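Local structure of putative uncharacterized protein (Chaetomium thermophilum, 5T8V) at residues F1278-E1281 against N1282-F1285; W1378-R1381 against T1382-R1386; V214-E218 against T219-A223; S229-L232 against F233-T236. The protein probably loads cohesin onto chromatin, as a member of the SCC2/Nipped-B family, here as its C-terminal fragment of helical HEAT repeats. All blocks are in the same frame, centred on the assembly; numbering follows the deposited sequence.

Contact 1 (F1278-E1281 against N1282-F1285)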
loop_
_atom_site.group_PDB
_atom_site.type_symbol
_atom_site.label_atom_id
_atom_site.label_comp_id
_atom_site.label_asym_id
_atom_site.label_seq_id
_atom_site.Cartn_x
_atom_site.Cartn_y
_atom_site.Cartn_z
ATOM N N PHE A 1278 12.854 30.548 26.818
ATOM C CA PHE A 1278 13.492 29.310 26.389
ATOM C C PHE A 1278 12.830 28.095 27.024
ATOM O O PHE A 1278 12.620 27.078 26.352
ATOM C CB PHE A 1278 14.985 29.330 26.721
ATOM C CG PHE A 1278 15.653 27.992 26.564
ATOM C CD1 PHE A 1278 15.981 27.511 25.310
ATOM C CD2 PHE A 1278 15.945 27.212 27.670
ATOM C CE1 PHE A 1278 16.589 26.278 25.161
ATOM C CE2 PHE A 1278 16.553 25.983 27.530
ATOM C CZ PHE A 1278 16.876 25.514 26.274
ATOM N N ILE A 1279 12.485 28.174 28.313
ATOM C CA ILE A 1279 11.984 26.991 29.013
ATOM C C ILE A 1279 10.462 26.919 29.058
ATOM O O ILE A 1279 9.925 25.927 29.567
ATOM C CB ILE A 1279 12.564 26.879 30.440
ATOM C CG1 ILE A 1279 12.149 28.061 31.316
ATOM C CG2 ILE A 1279 14.082 26.766 30.376
ATOM C CD1 ILE A 1279 12.597 27.911 32.765
ATOM N N ILE A 1280 9.748 27.918 28.542
ATOM C CA ILE A 1280 8.307 27.755 28.335
ATOM C C ILE A 1280 8.021 27.227 26.934
ATOM O O ILE A 1280 7.121 26.400 26.744
ATOM C CB ILE A 1280 7.544 29.073 28.607
ATOM C CG1 ILE A 1280 7.922 30.156 27.596
ATOM C CG2 ILE A 1280 7.782 29.554 30.030
ATOM C CD1 ILE A 1280 6.913 30.317 26.477
ATOM N N GLU A 1281 8.796 27.679 25.943
ATOM C CA GLU A 1281 8.671 27.111 24.606
ATOM C C GLU A 1281 8.952 25.613 24.616
ATOM O O GLU A 1281 8.465 24.885 23.743
ATOM C CB GLU A 1281 9.613 27.833 23.644
ATOM C CG GLU A 1281 9.213 29.269 23.351
ATOM C CD GLU A 1281 10.249 30.008 22.524
ATOM O OE1 GLU A 1281 11.452 29.891 22.831
ATOM O OE2 GLU A 1281 9.858 30.702 21.564
ATOM N N ASN A 1282 9.732 25.134 25.590
ATOM C CA ASN A 1282 9.891 23.694 25.768
ATOM C C ASN A 1282 8.628 23.073 26.349
ATOM O O ASN A 1282 8.242 21.963 25.966
ATOM C CB ASN A 1282 11.087 23.395 26.674
ATOM C CG ASN A 1282 12.414 23.503 25.951
ATOM O OD1 ASN A 1282 12.767 22.642 25.148
ATOM N ND2 ASN A 1282 13.166 24.556 26.246
ATOM N N LEU A 1283 7.971 23.771 27.280
ATOM C CA LEU A 1283 6.755 23.233 27.881
ATOM C C LEU A 1283 5.651 23.082 26.844
ATOM O O LEU A 1283 4.852 22.142 26.912
ATOM C CB LEU A 1283 6.287 24.133 29.023
ATOM C CG LEU A 1283 7.242 24.273 30.210
ATOM C CD1 LEU A 1283 6.738 25.340 31.171
ATOM C CD2 LEU A 1283 7.425 22.945 30.928
ATOM N N ALA A 1284 5.591 24.000 25.876
ATOM C CA ALA A 1284 4.552 23.929 24.851
ATOM C C ALA A 1284 4.492 22.547 24.210
ATOM O O ALA A 1284 3.410 21.975 24.035
ATOM C CB ALA A 1284 4.794 25.002 23.788
ATOM N N PHE A 1285 5.650 21.991 23.857
ATOM C CA PHE A 1285 5.734 20.703 23.179
ATOM C C PHE A 1285 6.726 19.826 23.924
ATOM O O PHE A 1285 7.847 20.261 24.200
ATOM C CB PHE A 1285 6.170 20.882 21.723
ATOM C CG PHE A 1285 5.862 22.245 21.162
ATOM C CD1 PHE A 1285 4.641 22.503 20.556
ATOM C CD2 PHE A 1285 6.790 23.270 21.249
ATOM C CE1 PHE A 1285 4.357 23.758 20.044
ATOM C CE2 PHE A 1285 6.511 24.525 20.739
ATOM C CZ PHE A 1285 5.294 24.769 20.136
#

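Contact 2 (W1378-R1381 against T1382-R1386)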
loop_
_atom_site.group_PDB
_atom_site.type_symbol
_atom_site.label_atom_id
_atom_site.label_comp_id
_atom_site.label_asym_id
_atom_site.label_seq_id
_atom_site.Cartn_x
_atom_site.Cartn_y
_atom_site.Cartn_z
ATOM N N TRP A 1378 0.907 31.740 30.773
ATOM C CA TRP A 1378 -0.516 31.458 30.628
ATOM C C TRP A 1378 -0.871 31.091 29.194
ATOM O O TRP A 1378 -1.768 30.270 28.971
ATOM C CB TRP A 1378 -1.343 32.660 31.081
ATOM C CG TRP A 1378 -2.809 32.372 31.102
ATOM C CD1 TRP A 1378 -3.717 32.664 30.127
ATOM C CD2 TRP A 1378 -3.537 31.719 32.148
ATOM N NE1 TRP A 1378 -4.967 32.239 30.503
ATOM C CE2 TRP A 1378 -4.884 31.655 31.740
ATOM C CE3 TRP A 1378 -3.181 31.185 33.391
ATOM C CZ2 TRP A 1378 -5.876 31.080 32.531
ATOM C CZ3 TRP A 1378 -4.167 30.614 34.174
ATOM C CH2 TRP A 1378 -5.499 30.565 33.741
ATOM N N GLU A 1379 -0.194 31.688 28.211
ATOM C CA GLU A 1379 -0.430 31.315 26.821
ATOM C C GLU A 1379 -0.158 29.831 26.610
ATOM O O GLU A 1379 -1.018 29.092 26.114
ATOM C CB GLU A 1379 0.443 32.166 25.897
ATOM C CG GLU A 1379 0.234 31.898 24.410
ATOM C CD GLU A 1379 -1.167 32.246 23.942
ATOM O OE1 GLU A 1379 -1.843 33.043 24.629
ATOM O OE2 GLU A 1379 -1.593 31.723 22.889
ATOM N N VAL A 1380 1.037 29.374 26.995
ATOM C CA VAL A 1380 1.352 27.951 26.884
ATOM C C VAL A 1380 0.364 27.126 27.698
ATOM O O VAL A 1380 -0.011 26.016 27.305
ATOM C CB VAL A 1380 2.804 27.689 27.324
ATOM C CG1 VAL A 1380 3.098 26.189 27.350
ATOM C CG2 VAL A 1380 3.773 28.400 26.392
ATOM N N ARG A 1381 -0.071 27.653 28.844
ATOM C CA ARG A 1381 -1.015 26.931 29.689
ATOM C C ARG A 1381 -2.307 26.646 28.935
ATOM O O ARG A 1381 -2.733 25.492 28.819
ATOM C CB ARG A 1381 -1.287 27.735 30.964
ATOM C CG ARG A 1381 -2.360 27.148 31.870
ATOM C CD ARG A 1381 -3.721 27.785 31.617
ATOM N NE ARG A 1381 -4.743 27.288 32.532
ATOM C CZ ARG A 1381 -6.043 27.539 32.407
ATOM N NH1 ARG A 1381 -6.488 28.282 31.401
ATOM N NH2 ARG A 1381 -6.902 27.044 33.286
ATOM N N THR A 1382 -2.946 27.692 28.410
ATOM C CA THR A 1382 -4.158 27.496 27.623
ATOM C C THR A 1382 -3.895 26.574 26.441
ATOM O O THR A 1382 -4.715 25.700 26.128
ATOM C CB THR A 1382 -4.698 28.842 27.137
ATOM O OG1 THR A 1382 -3.727 29.473 26.293
ATOM C CG2 THR A 1382 -5.017 29.754 28.314
ATOM N N TYR A 1383 -2.750 26.749 25.775
ATOM C CA TYR A 1383 -2.423 25.890 24.642
ATOM C C TYR A 1383 -2.402 24.422 25.049
ATOM O O TYR A 1383 -2.810 23.551 24.274
ATOM C CB TYR A 1383 -1.077 26.294 24.044
ATOM C CG TYR A 1383 -0.568 25.317 23.008
ATOM C CD1 TYR A 1383 -1.136 25.257 21.743
ATOM C CD2 TYR A 1383 0.478 24.451 23.298
ATOM C CE1 TYR A 1383 -0.676 24.364 20.793
ATOM C CE2 TYR A 1383 0.946 23.556 22.355
ATOM C CZ TYR A 1383 0.366 23.516 21.104
ATOM O OH TYR A 1383 0.828 22.624 20.162
ATOM N N LEU A 1384 -1.926 24.125 26.260
ATOM C CA LEU A 1384 -1.917 22.744 26.732
ATOM C C LEU A 1384 -3.317 22.285 27.117
ATOM O O LEU A 1384 -3.718 21.159 26.800
ATOM C CB LEU A 1384 -0.965 22.596 27.920
ATOM C CG LEU A 1384 0.528 22.843 27.682
ATOM C CD1 LEU A 1384 1.316 22.525 28.947
ATOM C CD2 LEU A 1384 1.058 22.034 26.507
ATOM N N ARG A 1385 -4.075 23.142 27.804
ATOM C CA ARG A 1385 -5.426 22.775 28.215
ATOM C C ARG A 1385 -6.286 22.415 27.011
ATOM O O ARG A 1385 -7.088 21.476 27.071
ATOM C CB ARG A 1385 -6.061 23.920 29.005
ATOM C CG ARG A 1385 -5.288 24.317 30.256
ATOM C CD ARG A 1385 -5.502 23.339 31.396
ATOM N NE ARG A 1385 -6.774 23.560 32.079
ATOM C CZ ARG A 1385 -7.156 22.919 33.180
ATOM N NH1 ARG A 1385 -8.331 23.192 33.730
ATOM N NH2 ARG A 1385 -6.366 22.007 33.733
ATOM N N ARG A 1386 -6.132 23.147 25.905
ATOM C CA ARG A 1386 -6.892 22.829 24.702
ATOM C C ARG A 1386 -6.227 21.733 23.879
ATOM O O ARG A 1386 -6.915 21.006 23.154
ATOM C CB ARG A 1386 -7.078 24.084 23.847
ATOM C CG ARG A 1386 -7.889 23.845 22.579
ATOM C CD ARG A 1386 -9.012 24.859 22.415
ATOM N NE ARG A 1386 -9.939 24.474 21.354
ATOM C CZ ARG A 1386 -11.048 25.139 21.044
ATOM N NH1 ARG A 1386 -11.384 26.233 21.714
ATOM N NH2 ARG A 1386 -11.826 24.707 20.061
#

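Contact 3 (V214-E218 against T219-A223)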
loop_
_atom_site.group_PDB
_atom_site.type_symbol
_atom_site.label_atom_id
_atom_site.label_comp_id
_atom_site.label_asym_id
_atom_site.label_seq_id
_atom_site.Cartn_x
_atom_site.Cartn_y
_atom_site.Cartn_z
ATOM N N VAL A 214 -55.957 -7.867 -22.019
ATOM C CA VAL A 214 -57.198 -7.424 -21.398
ATOM C C VAL A 214 -56.850 -6.647 -20.137
ATOM O O VAL A 214 -55.989 -7.066 -19.355
ATOM C CB VAL A 214 -58.142 -8.604 -21.072
ATOM C CG1 VAL A 214 -58.318 -9.500 -22.293
ATOM C CG2 VAL A 214 -57.631 -9.418 -19.886
ATOM N N ASP A 215 -57.511 -5.509 -19.946
ATOM C CA ASP A 215 -57.302 -4.726 -18.737
ATOM C C ASP A 215 -57.819 -5.499 -17.531
ATOM O O ASP A 215 -58.918 -6.059 -17.560
ATOM C CB ASP A 215 -58.001 -3.372 -18.849
ATOM C CG ASP A 215 -57.288 -2.426 -19.797
ATOM O OD1 ASP A 215 -56.706 -2.904 -20.794
ATOM O OD2 ASP A 215 -57.305 -1.204 -19.544
ATOM N N THR A 216 -57.019 -5.531 -16.470
ATOM C CA THR A 216 -57.307 -6.340 -15.299
ATOM C C THR A 216 -57.126 -5.502 -14.041
ATOM O O THR A 216 -56.415 -4.492 -14.035
ATOM C CB THR A 216 -56.398 -7.580 -15.248
ATOM O OG1 THR A 216 -56.667 -8.335 -14.062
ATOM C CG2 THR A 216 -54.930 -7.173 -15.264
ATOM N N SER A 217 -57.775 -5.941 -12.965
ATOM C CA SER A 217 -57.715 -5.216 -11.705
ATOM C C SER A 217 -56.300 -5.225 -11.142
ATOM O O SER A 217 -55.494 -6.109 -11.436
ATOM C CB SER A 217 -58.678 -5.835 -10.695
ATOM O OG SER A 217 -59.997 -5.870 -11.207
ATOM N N GLU A 218 -56.002 -4.218 -10.319
ATOM C CA GLU A 218 -54.711 -4.161 -9.644
ATOM C C GLU A 218 -54.571 -5.247 -8.584
ATOM O O GLU A 218 -53.442 -5.613 -8.234
ATOM C CB GLU A 218 -54.512 -2.779 -9.015
ATOM C CG GLU A 218 -53.262 -2.649 -8.157
ATOM C CD GLU A 218 -52.992 -1.217 -7.731
ATOM O OE1 GLU A 218 -52.445 -0.440 -8.545
ATOM O OE2 GLU A 218 -53.334 -0.864 -6.581
ATOM N N THR A 219 -55.685 -5.770 -8.068
ATOM C CA THR A 219 -55.610 -6.868 -7.111
ATOM C C THR A 219 -55.216 -8.168 -7.800
ATOM O O THR A 219 -54.473 -8.980 -7.234
ATOM C CB THR A 219 -56.949 -7.023 -6.385
ATOM O OG1 THR A 219 -58.008 -7.133 -7.344
ATOM C CG2 THR A 219 -57.210 -5.826 -5.483
ATOM N N VAL A 220 -55.696 -8.377 -9.029
ATOM C CA VAL A 220 -55.301 -9.553 -9.801
ATOM C C VAL A 220 -53.803 -9.524 -10.075
ATOM O O VAL A 220 -53.088 -10.499 -9.818
ATOM C CB VAL A 220 -56.112 -9.630 -11.107
ATOM C CG1 VAL A 220 -55.579 -10.736 -12.020
ATOM C CG2 VAL A 220 -57.585 -9.861 -10.802
ATOM N N THR A 221 -53.306 -8.404 -10.606
ATOM C CA THR A 221 -51.886 -8.309 -10.927
ATOM C C THR A 221 -51.025 -8.322 -9.672
ATOM O O THR A 221 -49.893 -8.816 -9.707
ATOM C CB THR A 221 -51.604 -7.047 -11.740
ATOM O OG1 THR A 221 -51.969 -5.890 -10.978
ATOM C CG2 THR A 221 -52.388 -7.066 -13.041
ATOM N N ASN A 222 -51.530 -7.784 -8.559
ATOM C CA ASN A 222 -50.795 -7.883 -7.303
ATOM C C ASN A 222 -50.675 -9.336 -6.861
ATOM O O ASN A 222 -49.597 -9.782 -6.444
ATOM C CB ASN A 222 -51.481 -7.044 -6.224
ATOM C CG ASN A 222 -51.168 -5.561 -6.346
ATOM O OD1 ASN A 222 -50.530 -5.120 -7.305
ATOM N ND2 ASN A 222 -51.620 -4.783 -5.370
ATOM N N ALA A 223 -51.770 -10.094 -6.955
ATOM C CA ALA A 223 -51.720 -11.507 -6.596
ATOM C C ALA A 223 -50.769 -12.272 -7.508
ATOM O O ALA A 223 -50.017 -13.139 -7.048
ATOM C CB ALA A 223 -53.123 -12.107 -6.658
#

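Contact 4 (S229-L232 against F233-T236)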
loop_
_atom_site.group_PDB
_atom_site.type_symbol
_atom_site.label_atom_id
_atom_site.label_comp_id
_atom_site.label_asym_id
_atom_site.label_seq_id
_atom_site.Cartn_x
_atom_site.Cartn_y
_atom_site.Cartn_z
ATOM N N SER A 229 -43.444 -13.933 -7.582
ATOM C CA SER A 229 -42.364 -13.665 -6.641
ATOM C C SER A 229 -42.047 -14.903 -5.815
ATOM O O SER A 229 -40.880 -15.180 -5.519
ATOM C CB SER A 229 -42.738 -12.495 -5.733
ATOM O OG SER A 229 -41.770 -12.315 -4.710
ATOM N N GLN A 230 -43.074 -15.669 -5.441
ATOM C CA GLN A 230 -42.835 -16.889 -4.675
ATOM C C GLN A 230 -42.143 -17.945 -5.531
ATOM O O GLN A 230 -41.177 -18.579 -5.090
ATOM C CB GLN A 230 -44.153 -17.421 -4.110
ATOM C CG GLN A 230 -44.008 -18.669 -3.247
ATOM C CD GLN A 230 -43.005 -18.494 -2.118
ATOM O OE1 GLN A 230 -43.376 -18.164 -0.990
ATOM N NE2 GLN A 230 -41.727 -18.718 -2.417
ATOM N N LEU A 231 -42.624 -18.149 -6.761
ATOM C CA LEU A 231 -41.998 -19.121 -7.654
ATOM C C LEU A 231 -40.558 -18.760 -7.983
ATOM O O LEU A 231 -39.780 -19.643 -8.363
ATOM C CB LEU A 231 -42.789 -19.237 -8.960
ATOM C CG LEU A 231 -43.883 -20.300 -9.055
ATOM C CD1 LEU A 231 -44.545 -20.220 -10.422
ATOM C CD2 LEU A 231 -43.327 -21.697 -8.820
ATOM N N LEU A 232 -40.190 -17.484 -7.861
ATOM C CA LEU A 232 -38.841 -17.060 -8.218
ATOM C C LEU A 232 -37.799 -17.741 -7.341
ATOM O O LEU A 232 -36.725 -18.119 -7.821
ATOM C CB LEU A 232 -38.738 -15.540 -8.105
ATOM C CG LEU A 232 -37.425 -14.882 -8.524
ATOM C CD1 LEU A 232 -37.203 -15.015 -10.021
ATOM C CD2 LEU A 232 -37.437 -13.423 -8.106
ATOM N N PHE A 233 -38.102 -17.915 -6.052
ATOM C CA PHE A 233 -37.184 -18.518 -5.095
ATOM C C PHE A 233 -37.479 -19.997 -4.868
ATOM O O PHE A 233 -37.238 -20.522 -3.775
ATOM C CB PHE A 233 -37.234 -17.755 -3.772
ATOM C CG PHE A 233 -37.010 -16.279 -3.922
ATOM C CD1 PHE A 233 -35.726 -15.757 -3.938
ATOM C CD2 PHE A 233 -38.082 -15.414 -4.061
ATOM C CE1 PHE A 233 -35.515 -14.398 -4.084
ATOM C CE2 PHE A 233 -37.881 -14.054 -4.208
ATOM C CZ PHE A 233 -36.596 -13.544 -4.219
ATOM N N ILE A 234 -38.007 -20.678 -5.886
ATOM C CA ILE A 234 -38.232 -22.113 -5.793
ATOM C C ILE A 234 -36.908 -22.814 -5.519
ATOM O O ILE A 234 -35.857 -22.429 -6.048
ATOM C CB ILE A 234 -38.888 -22.624 -7.088
ATOM C CG1 ILE A 234 -39.155 -24.126 -7.008
ATOM C CG2 ILE A 234 -38.011 -22.298 -8.296
ATOM C CD1 ILE A 234 -40.004 -24.646 -8.147
ATOM N N GLU A 235 -36.950 -23.851 -4.679
ATOM C CA GLU A 235 -35.737 -24.554 -4.261
ATOM C C GLU A 235 -35.566 -25.815 -5.101
ATOM O O GLU A 235 -35.875 -26.930 -4.683
ATOM C CB GLU A 235 -35.781 -24.875 -2.772
ATOM C CG GLU A 235 -35.041 -23.870 -1.915
ATOM C CD GLU A 235 -34.604 -24.453 -0.587
ATOM O OE1 GLU A 235 -35.447 -25.063 0.105
ATOM O OE2 GLU A 235 -33.411 -24.313 -0.243
ATOM N N THR A 236 -35.056 -25.619 -6.311
ATOM C CA THR A 236 -34.587 -26.735 -7.114
ATOM C C THR A 236 -33.505 -27.496 -6.355
ATOM O O THR A 236 -32.748 -26.924 -5.567
ATOM C CB THR A 236 -34.045 -26.226 -8.451
ATOM O OG1 THR A 236 -35.103 -25.607 -9.192
ATOM C CG2 THR A 236 -33.455 -27.358 -9.274
#

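Contact 1 (F1278-E1281 against N1282-F1285)
Asn-1282 folds back over one turn of helix to Phe-1278. Its chi1 of -79° sets CG anti to its own carbonyl carbon, which sends the amide back along the helix. CB lies 4.0 Å from Phe-1278 O, and CG comes closer to the same oxygen. ND2 ends the approach at 2.6 Å from Phe-1278 O. This is a weak hydrogen bond, because the N-H...O angle is just 119°. The same ND2 also sits over the centre of the Phe-1278 ring, 3.7 Å above its plane. The amide stands nearly upright on the ring, with the two planes 77° apart. One nitrogen therefore meets both the carbonyl and the ring of one residue. The other amide atom, OD1, accepts a hydrogen bond from the backbone N of Leu-1230, so the amide has a partner at each end, though the bond at ND2 is weak. An alanine in place of Phe-1278 would take away the ring face, and would probably leave the Asn-1282 amide freer to turn and Phe-1208 without its aromatic neighbour. All this lies in the last turns of helix 1271-1284, buried among the helices of the C-terminal region. A helical bond continues here, from Ala-1284 N to Ile-1280 O (3.0 Å). Leu-1283 leans back over the preceding turn, and its CD1 reaches Ile-1280 CG2 at 4.5 Å. The Glu-1281 carboxylate is buried, and its OE1 accepts from Gly-1220 N. Glu-1281 O lies 3.4 Å from CD2 of Phe-1285, whose ring stacks on Phe-1226.

Contact 2 (W1378-R1381 against T1382-R1386)
The Arg-1381 guanidinium lies between Trp-1378 on one face and Arg-1385 on the other. Trp-1378 CH2 sits over its centre, 3.3 Å from the plane. Across the plane, Arg-1385 CG lies toward the rim. The methyl CG2 of Thr-1382 comes in at the edge, in plane, 3.7 Å from Arg-1381 NH1. The two guanidinium groups are close to parallel, with planes 20° apart, and Arg-1381 NH2 is 3.7 Å from Arg-1385 NE. They are like charges at close range. The salt bridge from Arg-1381 NH2 to Glu-1302, on helix 1291-1319, probably offsets part of that cost. The indole is met from two directions. Arg-1381 CD lies over one face toward the rim. Thr-1382 CG2 approaches Trp-1378 NE1 to 3.3 Å. These side chains form a partly exposed ridge on helix 1364-1387. The helix belongs to the all-helical C-terminal part of the chain and packs against helices 1271-1284, 1291-1319 and 1422-1431. Its backbone follows the regular alpha-helical pattern, as in the bond from Thr-1382 N to Trp-1378 O (2.9 Å). Thr-1382 adds a side-chain bond. With chi1 at 62°, OG1 stands between its backbone N and carbonyl carbon, and donates to Glu-1379 O at 2.7 Å. That oxygen also takes the N-H of Tyr-1383, so two donors grip it. The same torsion leaves the methyl of Thr-1382 to face Trp-1378 and Arg-1381. Toward the buried side, Val-1380 CG1 packs on Leu-1384 CG at 4.2 Å, and Leu-1384 goes on to touch Val-1298 and Met-1301.

Contact 3 (V214-E218 against T219-A223)
Thr-216 meets the first turn of the following helix with both branches of its side chain. OG1 lies against Val-220, 3.3 Å from CB and about as near to CG1. CG2 turns to Thr-221 and meets its CG2 methyl at 3.4 Å. The Thr-216 torsion explains the split: OG1 is anti to the backbone N (chi1 178°), which leaves CG2 between that N and the carbonyl carbon. Next to it, Ser-217 CB touches Thr-219 OG1 at 3.7 Å. The extended Glu-218 chain crosses Asn-222 obliquely, with its CG 3.8 Å from Asn-222 OD1. The carboxylate and amide planes are close to parallel, 12° apart, but no hydrogen bond links the two groups. Two backbone bonds and one from a side-chain hydroxyl hold this shell in place. Thr-221 N donates to Ser-217 O at 3.3 Å, in a nearly straight bond. Glu-218 O takes two donors, Asn-222 N at 2.9 Å and Thr-221 OG1 at 3.1 Å. Both come from the same face of the carbonyl, above its plane. The hydroxyl of Thr-221 is thus tied down, while its methyl is left toward Thr-216. Further out, Val-220 rests on Glu-149 and Ile-152 of helix 149-172, and Asn-222 touches Gln-271. The arrangement is that of a helix N-terminus, where the loop after helix 190-213 enters helix 218-232. Ser-217 is the N-cap, although its side chain makes no capping bond. Thr-216 and Thr-221 hold the two positions of a hydrophobic staple, filled here by threonine methyls.

Contact 4 (S229-L232 against F233-T236)
Phe-233 packs back on Leu-232 and Ser-229 where the chain leaves helix 218-232, a helix near the N-terminal end of this HEAT-repeat fragment. The loop that follows leads to helix 247-267. The backbone bonds here span three residues. Phe-233 N donates to Gln-230 O at 3.3 Å, and Ile-234 N donates to Leu-231 O at 3.2 Å. In both, the donor stands well above the carbonyl plane, 56° out of it for the first and 69° for the second. The apolar contacts centre on the Phe-233 ring. Leu-232 CG lies over one face, and its CD2 is 4.0 Å from both CE2 and CZ of the ring. The chi1 of -53° places the Phe-233 ring beside its own backbone N, back along the helix. From there the ring also touches Leu-283 and Leu-286 in a nearby loop. An alanine at this position would remove the ring, and would probably leave a gap between Leu-232 and those two leucines. On another side of the turn, Leu-231 CD2 meets Ile-234 CD1 at 4.5 Å. Leu-231 also rests on Ile-163 and Ile-167, and Ile-234 on Ala-171, so both pack on helix 149-172. Ile-234 reaches Phe-250 of helix 247-267 as well, and so touches both helices. The remaining contacts set carbonyl oxygens against carbon. Ile-234 CG2 sits close to Leu-231 O. Ser-229 O lies near the plane of the Phe-233 ring, at its edge, 3.2 Å from CD2 and 3.5 Å from CE2.

Along the chain the order is contact 3, contact 4, contact 1, contact 2. Contacts 3 and 4 mark the entry to and the exit from one helix, 218-232, near the start of the fragment, with centres about 21 Å apart. Contacts 1 and 2 sit on two helices packed together near its C-terminal end, 1271-1284 and 1364-1387, with centres about 11 Å apart. These two touch: Val-1380 CG2 packs on Ile-1280 CD1 at 3.7 Å, and Tyr-1383 and Leu-1384 reach Ala-1284 O. The pairs are far from each other; contacts 1 and 3 have centres about 81 Å apart, as befits an elongated helical protein.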